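Local structure of competence damage-inducible protein A (Klebsiella pneumoniae subsp. pneumoniae MGH 78578, 5V01) at residues 35-38 and 39-42; 165-168 and 169-173. The protein belongs to the CinA family, some relatives of which deamidate nicotinamide mononucleotide, though its own activity and cellular role remain unestablished. One frame throughout, in Å; residues are numbered along the deposited sequence.

Contact 1: 35-38 and 39-42; sequences TAES and CTGG
The carboxylate of Glu37 is the flat group here, with Thr40 at one of its edges and Gly42 over one of its faces. Thr40 brings its hydroxyl in close to the carboxylate plane, and OG1 donates to the anti lone pair of Glu37 OE1, the one turned away from the second oxygen, at 2.7 Å. Gly42 N lies above the plane; its bond to Glu37 OE1 is weak, at 3.0 Å with an N-H...O angle of 136°. On that same face the alpha carbon follows, Gly42 CA standing 3.3 Å from Glu37 OE2. The side chains of Glu37 and Thr40 cross at about a right angle. Thr40 points OG1 back toward the strand by placing it between its own backbone N and carbonyl carbon (chi1 57°), while Glu37 reaches over from an extended stem.

Behind the carboxylate, the chain reverses through a type I beta turn from Ser38 to Gly41. It is closed by Gly41 N donating to Ser38 O at 2.9 Å, with the donor well above the carbonyl plane. Water 1 bridges the bend, accepting from both Ser38 N, at 2.8 Å, and Thr40 N, at 2.9 Å. The Ser38 hydroxyl looks elsewhere, to Lys70 NZ.

Glu37 also takes the amide of Leu44 on OE1 and that of Ala45 on OE2, so this buried carboxylate gathers N-H groups from the first turn of helix 43-50 as well as the threonine hydroxyl. Gly42 sits at the N-cap position of that helix. Together these residues, the sequence Ala-Glu-Ser-Cys-Thr-Gly-Gly of this CinA-family protein, make a strand-turn-helix junction at the C-terminal end of strand 33-37 in a mixed alpha/beta fold.

Contact 2: 165-168 and 169-173; sequences LSEK and LAHWQ. With NA (sodium ion), chain E.
Lys168 lays the root of its side chain on the indole of Trp172, four residues on. CB stands over the six-membered ring, 3.6 Å from its centroid and only 9° off the normal, a CH-pi contact, and CD runs on past the rim on the same side, 3.8 Å from Trp172 CZ2. The lysine then turns sharply at its last torsion (chi4 -60°), carrying the ammonium away from the indole to a salt bridge with Glu140. At the ring's edge is Leu165: with CG swung opposite its backbone N, CD1 arrives 3.8 Å from Trp172 CZ3, while CG itself rests 3.9 Å from Leu169 CD1. Trp172 also touches Ile107 of strand 107-113 and stacks with Phe135.

His171 folds the other way, back along the helix toward Glu167. Its ring turns its edge to Glu167 O, and ND1, the protonated nitrogen in this bond, donates to that oxygen at 3.1 Å. Ala170 N reaches Glu167 O from the opposite face of the carbonyl plane. The Glu167 side chain, bent at its second torsion, brings OE2 to 3.6 Å from His171 CE1, the carboxylate lying to one side of the imidazole plane and tilted only 23° from it.

The next carbonyl is doubly used too: Lys168 O accepts Trp172 N, almost in line with the carbonyl bond, and His171 N, from above its plane, each at 3.0 Å. Earlier in the turn, Ser166 O binds the sodium ion at 2.3 Å, as do waters 2 and 3. As the helix ends, then, Ser166 O goes to a cation and Glu167 O takes an imidazole and an i+3 amide, while Lys168 O keeps amides of the following turn, a C-terminal helix end, here that of the last helix, 150-169.

From the N terminus, helix 15-29 leads into strand 33-37, and contact 1 closes the tight bend that takes this strand into helix 43-50. The chain then builds the rest of the sheet and its helices before helix 150-169 delivers contact 2, where the tail turns off. The two are in series, neither nested nor crossed, with centres 21 Å apart and nearest atoms about 7 Å apart. They share neighbours nonetheless: Thr40 packs on Ala157 and Val158 of helix 150-169, the helix that carries contact 2, and strand 107-113 pairs with Ala36 while its Ile107 touches Leu165, Leu169 and Trp172.

Contact 1: 35-38 and 39-42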
loop_
_atom_site.group_PDB
_atom_site.type_symbol
_atom_site.label_atom_id
_atom_site.label_comp_id
_atom_site.label_asym_id
_atom_site.label_seq_id
_atom_site.Cartn_x
_atom_site.Cartn_y
_atom_site.Cartn_z
ATOM N N THR A 35 -5.533 5.226 -3.902
ATOM C CA THR A 35 -6.049 4.611 -2.683
ATOM C C THR A 35 -5.313 5.049 -1.440
ATOM O O THR A 35 -4.087 5.251 -1.463
ATOM C CB THR A 35 -6.003 3.072 -2.753
ATOM O OG1 THR A 35 -4.663 2.613 -2.952
ATOM C CG2 THR A 35 -6.912 2.539 -3.818
ATOM N N ALA A 36 -6.059 5.129 -0.340
ATOM C CA ALA A 36 -5.496 5.389 0.991
ATOM C C ALA A 36 -6.104 4.381 1.954
ATOM O O ALA A 36 -7.321 4.269 2.059
ATOM C CB ALA A 36 -5.788 6.813 1.460
ATOM N N GLU A 37 -5.251 3.644 2.655
ATOM C CA GLU A 37 -5.671 2.555 3.523
ATOM C C GLU A 37 -5.088 2.699 4.902
ATOM O O GLU A 37 -4.037 3.310 5.092
ATOM C CB GLU A 37 -5.132 1.235 2.938
ATOM C CG GLU A 37 -5.705 0.862 1.592
ATOM C CD GLU A 37 -5.068 -0.413 1.059
ATOM O OE1 GLU A 37 -5.349 -1.507 1.610
ATOM O OE2 GLU A 37 -4.322 -0.310 0.073
ATOM N N SER A 38 -5.764 2.092 5.856
ATOM C CA SER A 38 -5.264 1.958 7.208
ATOM C C SER A 38 -5.334 0.465 7.575
ATOM O O SER A 38 -4.410 -0.282 7.262
ATOM C CB SER A 38 -6.034 2.911 8.116
ATOM O OG SER A 38 -5.552 2.878 9.442
ATOM N N CYS A 39 -6.459 0.010 8.126
ATOM C CA CYS A 39 -6.617 -1.378 8.565
ATOM C C CYS A 39 -6.408 -2.415 7.464
ATOM O O CYS A 39 -5.934 -3.517 7.743
ATOM C CB CYS A 39 -7.990 -1.616 9.215
ATOM S SG CYS A 39 -9.427 -1.391 8.138
ATOM N N THR A 40 -6.757 -2.081 6.218
ATOM C CA THR A 40 -6.582 -3.040 5.133
ATOM C C THR A 40 -5.115 -3.194 4.687
ATOM O O THR A 40 -4.811 -4.082 3.890
ATOM C CB THR A 40 -7.513 -2.765 3.921
ATOM O OG1 THR A 40 -7.308 -1.454 3.410
ATOM C CG2 THR A 40 -8.984 -2.963 4.271
ATOM N N GLY A 41 -4.236 -2.307 5.168
ATOM C CA GLY A 41 -2.807 -2.616 5.202
ATOM C C GLY A 41 -2.033 -2.545 3.904
ATOM O O GLY A 41 -0.855 -2.892 3.903
ATOM N N GLY A 42 -2.675 -2.117 2.809
ATOM C CA GLY A 42 -2.061 -2.210 1.488
ATOM C C GLY A 42 -2.641 -3.308 0.619
ATOM O O GLY A 42 -2.268 -3.420 -0.539
HETATM O O HOH W 1 -7.894 0.385 5.208
#

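Contact 2: 165-168 and 169-173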
loop_
_atom_site.group_PDB
_atom_site.type_symbol
_atom_site.label_atom_id
_atom_site.label_comp_id
_atom_site.label_asym_id
_atom_site.label_seq_id
_atom_site.Cartn_x
_atom_site.Cartn_y
_atom_site.Cartn_z
ATOM N N LEU A 165 -16.932 0.184 -6.160
ATOM C CA LEU A 165 -16.310 0.983 -7.209
ATOM C C LEU A 165 -16.790 0.538 -8.599
ATOM O O LEU A 165 -17.087 1.383 -9.438
ATOM C CB LEU A 165 -14.792 0.860 -7.136
ATOM C CG LEU A 165 -14.040 1.601 -8.254
ATOM C CD1 LEU A 165 -14.302 3.103 -8.197
ATOM C CD2 LEU A 165 -12.548 1.298 -8.223
ATOM N N SER A 166 -16.859 -0.782 -8.828
ATOM C CA SER A 166 -17.315 -1.337 -10.119
ATOM C C SER A 166 -18.722 -0.854 -10.488
ATOM O O SER A 166 -18.984 -0.456 -11.646
ATOM C CB SER A 166 -17.204 -2.882 -10.154
ATOM O OG SER A 166 -18.269 -3.589 -9.509
ATOM N N GLU A 167 -19.592 -0.845 -9.480
ATOM C CA GLU A 167 -20.947 -0.333 -9.616
ATOM C C GLU A 167 -20.962 1.150 -9.930
ATOM O O GLU A 167 -21.646 1.595 -10.851
ATOM C CB GLU A 167 -21.778 -0.679 -8.379
ATOM C CG GLU A 167 -23.279 -0.490 -8.492
ATOM C CD GLU A 167 -23.752 0.936 -8.425
ATOM O OE1 GLU A 167 -23.020 1.844 -7.976
ATOM O OE2 GLU A 167 -24.901 1.147 -8.850
ATOM N N LYS A 168 -20.172 1.918 -9.176
ATOM C CA LYS A 168 -20.131 3.350 -9.381
ATOM C C LYS A 168 -19.603 3.754 -10.742
ATOM O O LYS A 168 -20.130 4.689 -11.353
ATOM C CB LYS A 168 -19.374 4.058 -8.260
ATOM C CG LYS A 168 -20.098 3.960 -6.924
ATOM C CD LYS A 168 -19.256 4.389 -5.736
ATOM C CE LYS A 168 -19.783 3.870 -4.402
ATOM N NZ LYS A 168 -21.146 4.349 -4.142
ATOM N N LEU A 169 -18.624 3.008 -11.259
ATOM C CA LEU A 169 -18.061 3.295 -12.569
ATOM C C LEU A 169 -19.077 3.157 -13.688
ATOM O O LEU A 169 -18.922 3.803 -14.702
ATOM C CB LEU A 169 -16.844 2.408 -12.853
ATOM C CG LEU A 169 -15.586 2.824 -12.076
ATOM C CD1 LEU A 169 -14.539 1.720 -12.071
ATOM C CD2 LEU A 169 -15.014 4.111 -12.639
ATOM N N ALA A 170 -20.103 2.328 -13.478
ATOM C CA ALA A 170 -21.147 2.134 -14.476
ATOM C C ALA A 170 -22.128 3.326 -14.568
ATOM O O ALA A 170 -22.971 3.339 -15.460
ATOM C CB ALA A 170 -21.888 0.836 -14.191
ATOM N N HIS A 171 -21.984 4.318 -13.674
ATOM C CA HIS A 171 -22.901 5.453 -13.633
ATOM C C HIS A 171 -22.272 6.824 -13.585
ATOM O O HIS A 171 -22.938 7.810 -13.862
ATOM C CB HIS A 171 -23.848 5.271 -12.453
ATOM C CG HIS A 171 -24.608 3.993 -12.552
ATOM N ND1 HIS A 171 -24.190 2.793 -12.033
ATOM C CD2 HIS A 171 -25.716 3.712 -13.276
ATOM C CE1 HIS A 171 -25.044 1.838 -12.390
ATOM N NE2 HIS A 171 -25.977 2.376 -13.140
ATOM N N TRP A 172 -21.002 6.920 -13.192
ATOM C CA TRP A 172 -20.374 8.217 -13.052
ATOM C C TRP A 172 -20.160 8.902 -14.377
ATOM O O TRP A 172 -19.833 8.252 -15.374
ATOM C CB TRP A 172 -19.017 8.085 -12.353
ATOM C CG TRP A 172 -19.048 8.119 -10.888
ATOM C CD1 TRP A 172 -19.873 8.822 -10.077
ATOM C CD2 TRP A 172 -18.125 7.452 -10.041
ATOM N NE1 TRP A 172 -19.511 8.638 -8.754
ATOM C CE2 TRP A 172 -18.435 7.795 -8.714
ATOM C CE3 TRP A 172 -17.050 6.598 -10.284
ATOM C CZ2 TRP A 172 -17.713 7.288 -7.620
ATOM C CZ3 TRP A 172 -16.342 6.098 -9.208
ATOM C CH2 TRP A 172 -16.670 6.447 -7.896
ATOM N N GLN A 173 -20.306 10.230 -14.345
ATOM C CA GLN A 173 -19.846 11.182 -15.371
ATOM C C GLN A 173 -19.695 12.612 -14.725
ATOM O O GLN A 173 -18.889 13.435 -15.205
ATOM C CB GLN A 173 -20.825 11.209 -16.558
ATOM C CG GLN A 173 -20.339 12.074 -17.715
ATOM C CD GLN A 173 -21.399 12.356 -18.766
ATOM O OE1 GLN A 173 -22.004 11.451 -19.299
ATOM N NE2 GLN A 173 -21.596 13.630 -19.075
ATOM O OXT GLN A 173 -20.332 12.974 -13.744
HETATM NA NA NA E . -18.352 -1.033 -13.756
HETATM O O HOH W 2 -16.004 -1.464 -13.288
HETATM O O HOH W 3 -18.096 -2.945 -15.753
#